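Local coordinates for tyrocidine synthetase 3 (Brevibacillus brevis, PDB 2JGP), which carries a peptidyl carrier and a condensation domain and probably forms a peptide bond during nonribosomal synthesis of the antibiotic tyrocidine, at residues V431-S437 against T466-E472. Coordinates in Å, arbitrary orientation, origin at the centre of the assembly. Numbering follows the deposited sequence.
Sequences VFTFQNS and TFSATEE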
loop_
_atom_site.group_PDB
_atom_site.type_symbol
_atom_site.label_atom_id
_atom_site.label_comp_id
_atom_site.label_asym_id
_atom_site.label_seq_id
_atom_site.Cartn_x
_atom_site.Cartn_y
_atom_site.Cartn_z
ATOM N N VAL A 431 0.359 -7.865 -9.638
ATOM C CA VAL A 431 -0.069 -6.969 -8.576
ATOM C C VAL A 431 -1.345 -6.254 -9.010
ATOM O O VAL A 431 -1.511 -5.933 -10.188
ATOM C CB VAL A 431 1.038 -5.928 -8.244
ATOM C CG1 VAL A 431 0.486 -4.779 -7.414
ATOM C CG2 VAL A 431 2.199 -6.608 -7.528
ATOM N N PHE A 432 -2.240 -6.025 -8.050
ATOM C CA PHE A 432 -3.477 -5.280 -8.278
ATOM C C PHE A 432 -3.493 -4.061 -7.367
ATOM O O PHE A 432 -3.216 -4.189 -6.176
ATOM C CB PHE A 432 -4.686 -6.171 -7.981
ATOM C CG PHE A 432 -5.993 -5.438 -7.986
ATOM C CD1 PHE A 432 -6.677 -5.233 -9.172
ATOM C CD2 PHE A 432 -6.534 -4.943 -6.807
ATOM C CE1 PHE A 432 -7.881 -4.549 -9.187
ATOM C CE2 PHE A 432 -7.743 -4.256 -6.813
ATOM C CZ PHE A 432 -8.413 -4.057 -8.003
ATOM N N THR A 433 -3.796 -2.887 -7.926
ATOM C CA THR A 433 -3.991 -1.667 -7.118
ATOM C C THR A 433 -5.240 -0.903 -7.540
ATOM O O THR A 433 -5.675 -0.996 -8.682
ATOM C CB THR A 433 -2.785 -0.697 -7.191
ATOM O OG1 THR A 433 -2.722 -0.078 -8.485
ATOM C CG2 THR A 433 -1.475 -1.423 -6.906
ATOM N N PHE A 434 -5.814 -0.148 -6.604
ATOM C CA PHE A 434 -6.973 0.705 -6.888
ATOM C C PHE A 434 -6.777 2.060 -6.205
ATOM O O PHE A 434 -6.477 2.115 -5.014
ATOM C CB PHE A 434 -8.270 0.025 -6.428
ATOM C CG PHE A 434 -9.492 0.905 -6.525
ATOM C CD1 PHE A 434 -9.926 1.377 -7.755
ATOM C CD2 PHE A 434 -10.200 1.269 -5.384
ATOM C CE1 PHE A 434 -11.041 2.196 -7.854
ATOM C CE2 PHE A 434 -11.322 2.086 -5.473
ATOM C CZ PHE A 434 -11.743 2.550 -6.712
ATOM N N GLN A 435 -6.921 3.145 -6.966
ATOM C CA GLN A 435 -6.682 4.503 -6.455
ATOM C C GLN A 435 -7.829 5.443 -6.835
ATOM O O GLN A 435 -8.653 5.107 -7.687
ATOM C CB GLN A 435 -5.361 5.063 -7.002
ATOM C CG GLN A 435 -4.207 4.054 -7.117
ATOM C CD GLN A 435 -4.108 3.407 -8.497
ATOM O OE1 GLN A 435 -4.385 2.215 -8.665
ATOM N NE2 GLN A 435 -3.712 4.196 -9.489
ATOM N N ASN A 436 -7.866 6.619 -6.203
ATOM C CA ASN A 436 -8.887 7.642 -6.476
ATOM C C ASN A 436 -8.295 8.926 -7.077
ATOM O O ASN A 436 -8.348 9.991 -6.451
ATOM C CB ASN A 436 -9.657 7.986 -5.191
ATOM C CG ASN A 436 -10.690 6.934 -4.818
ATOM O OD1 ASN A 436 -10.610 6.322 -3.753
ATOM N ND2 ASN A 436 -11.676 6.732 -5.689
ATOM N N SER A 437 -7.737 8.819 -8.284
ATOM C CA SER A 437 -7.230 9.979 -9.040
ATOM C C SER A 437 -6.209 10.802 -8.247
ATOM O O SER A 437 -5.718 10.353 -7.212
ATOM C CB SER A 437 -8.401 10.875 -9.474
ATOM O OG SER A 437 -7.986 11.850 -10.416
ATOM N N THR A 466 1.285 -5.380 -13.696
ATOM C CA THR A 466 0.628 -4.701 -12.593
ATOM C C THR A 466 -0.658 -4.101 -13.132
ATOM O O THR A 466 -0.628 -3.306 -14.076
ATOM C CB THR A 466 1.508 -3.581 -12.021
ATOM O OG1 THR A 466 2.688 -4.155 -11.449
ATOM C CG2 THR A 466 0.758 -2.789 -10.959
ATOM N N PHE A 467 -1.781 -4.499 -12.534
ATOM C CA PHE A 467 -3.102 -4.089 -12.987
ATOM C C PHE A 467 -3.566 -2.977 -12.055
ATOM O O PHE A 467 -3.631 -3.184 -10.850
ATOM C CB PHE A 467 -4.057 -5.287 -12.924
ATOM C CG PHE A 467 -5.450 -4.988 -13.405
ATOM C CD1 PHE A 467 -5.847 -5.350 -14.683
ATOM C CD2 PHE A 467 -6.372 -4.361 -12.574
ATOM C CE1 PHE A 467 -7.132 -5.084 -15.126
ATOM C CE2 PHE A 467 -7.654 -4.092 -13.015
ATOM C CZ PHE A 467 -8.033 -4.455 -14.293
ATOM N N SER A 468 -3.856 -1.804 -12.608
ATOM C CA SER A 468 -4.210 -0.629 -11.816
ATOM C C SER A 468 -5.560 -0.060 -12.231
ATOM O O SER A 468 -5.750 0.321 -13.385
ATOM C CB SER A 468 -3.152 0.458 -11.976
ATOM O OG SER A 468 -1.931 0.062 -11.381
ATOM N N ALA A 469 -6.496 -0.004 -11.290
ATOM C CA ALA A 469 -7.766 0.674 -11.519
ATOM C C ALA A 469 -7.680 2.061 -10.882
ATOM O O ALA A 469 -7.216 2.198 -9.750
ATOM C CB ALA A 469 -8.912 -0.130 -10.926
ATOM N N THR A 470 -8.096 3.087 -11.619
ATOM C CA THR A 470 -8.078 4.458 -11.110
ATOM C C THR A 470 -9.420 5.141 -11.364
ATOM O O THR A 470 -9.865 5.240 -12.507
ATOM C CB THR A 470 -6.950 5.282 -11.763
ATOM O OG1 THR A 470 -5.693 4.631 -11.534
ATOM C CG2 THR A 470 -6.898 6.690 -11.188
ATOM N N GLU A 471 -10.057 5.604 -10.291
ATOM C CA GLU A 471 -11.328 6.314 -10.392
ATOM C C GLU A 471 -11.049 7.780 -10.713
ATOM O O GLU A 471 -10.587 8.525 -9.852
ATOM C CB GLU A 471 -12.121 6.170 -9.091
ATOM C CG GLU A 471 -13.540 6.702 -9.175
ATOM C CD GLU A 471 -14.543 5.829 -8.441
ATOM O OE1 GLU A 471 -14.367 5.576 -7.227
ATOM O OE2 GLU A 471 -15.515 5.397 -9.089
ATOM N N GLU A 472 -11.334 8.181 -11.951
ATOM C CA GLU A 472 -10.858 9.466 -12.494
ATOM C C GLU A 472 -11.876 10.608 -12.478
ATOM O O GLU A 472 -11.594 11.678 -13.019
ATOM C CB GLU A 472 -10.328 9.267 -13.926
ATOM C CG GLU A 472 -8.900 8.736 -13.993
ATOM C CD GLU A 472 -7.845 9.781 -13.643
ATOM O OE1 GLU A 472 -8.209 10.925 -13.292
ATOM O OE2 GLU A 472 -6.640 9.452 -13.725
#
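Two neighbouring parallel β-strands, 431-435 and 466-471, pair in register in the mixed sheet of the C-terminal lobe of the condensation domain, whose two lobes share the chloramphenicol acetyltransferase-like fold of CoA-dependent acyltransferases. Between them the chain crosses to the other lobe, adds strand 447-451 to its sheet beside 123-129, and returns as 465-471. The axes come within 4.7 Å, 11° apart. In the parallel ladder alternate residues bond to two partners: F467 N gives to V431 O (2.8 Å) and F467 O accepts from T433 N (2.9 Å), a pattern A469 repeats with T433 O and Q435 N before E471 N closes on Q435 O (3.0 Å). The two faces differ in character. On one, F432 and F467 lie rim to rim, centroids 5.9 Å apart and planes at 16°, while F434 CD1 packs on A469 CB at 3.7 Å. The other is largely polar: T433 OG1 lies 3.0 Å from S468 OG, beside Q435 and T470. Past strand 431-435 side chains carry on the pairing, S437 OG bonding E472 OE1 (3.0 Å) and N436 ND2 reaching E471 OE1 only weakly (3.3 Å); E471 OE2 bonds H319. Helix 329-345 covers the phenylalanine face, Y330 meeting F432 edge-to-face and Y337 meeting F467, whose ring also meets F499 of helix 489-508. Strand 476-483 continues the sheet antiparallel beyond 466-471, while F432 on the opposite side shares backbone hydrogen bonding with G353 of strand 350-356.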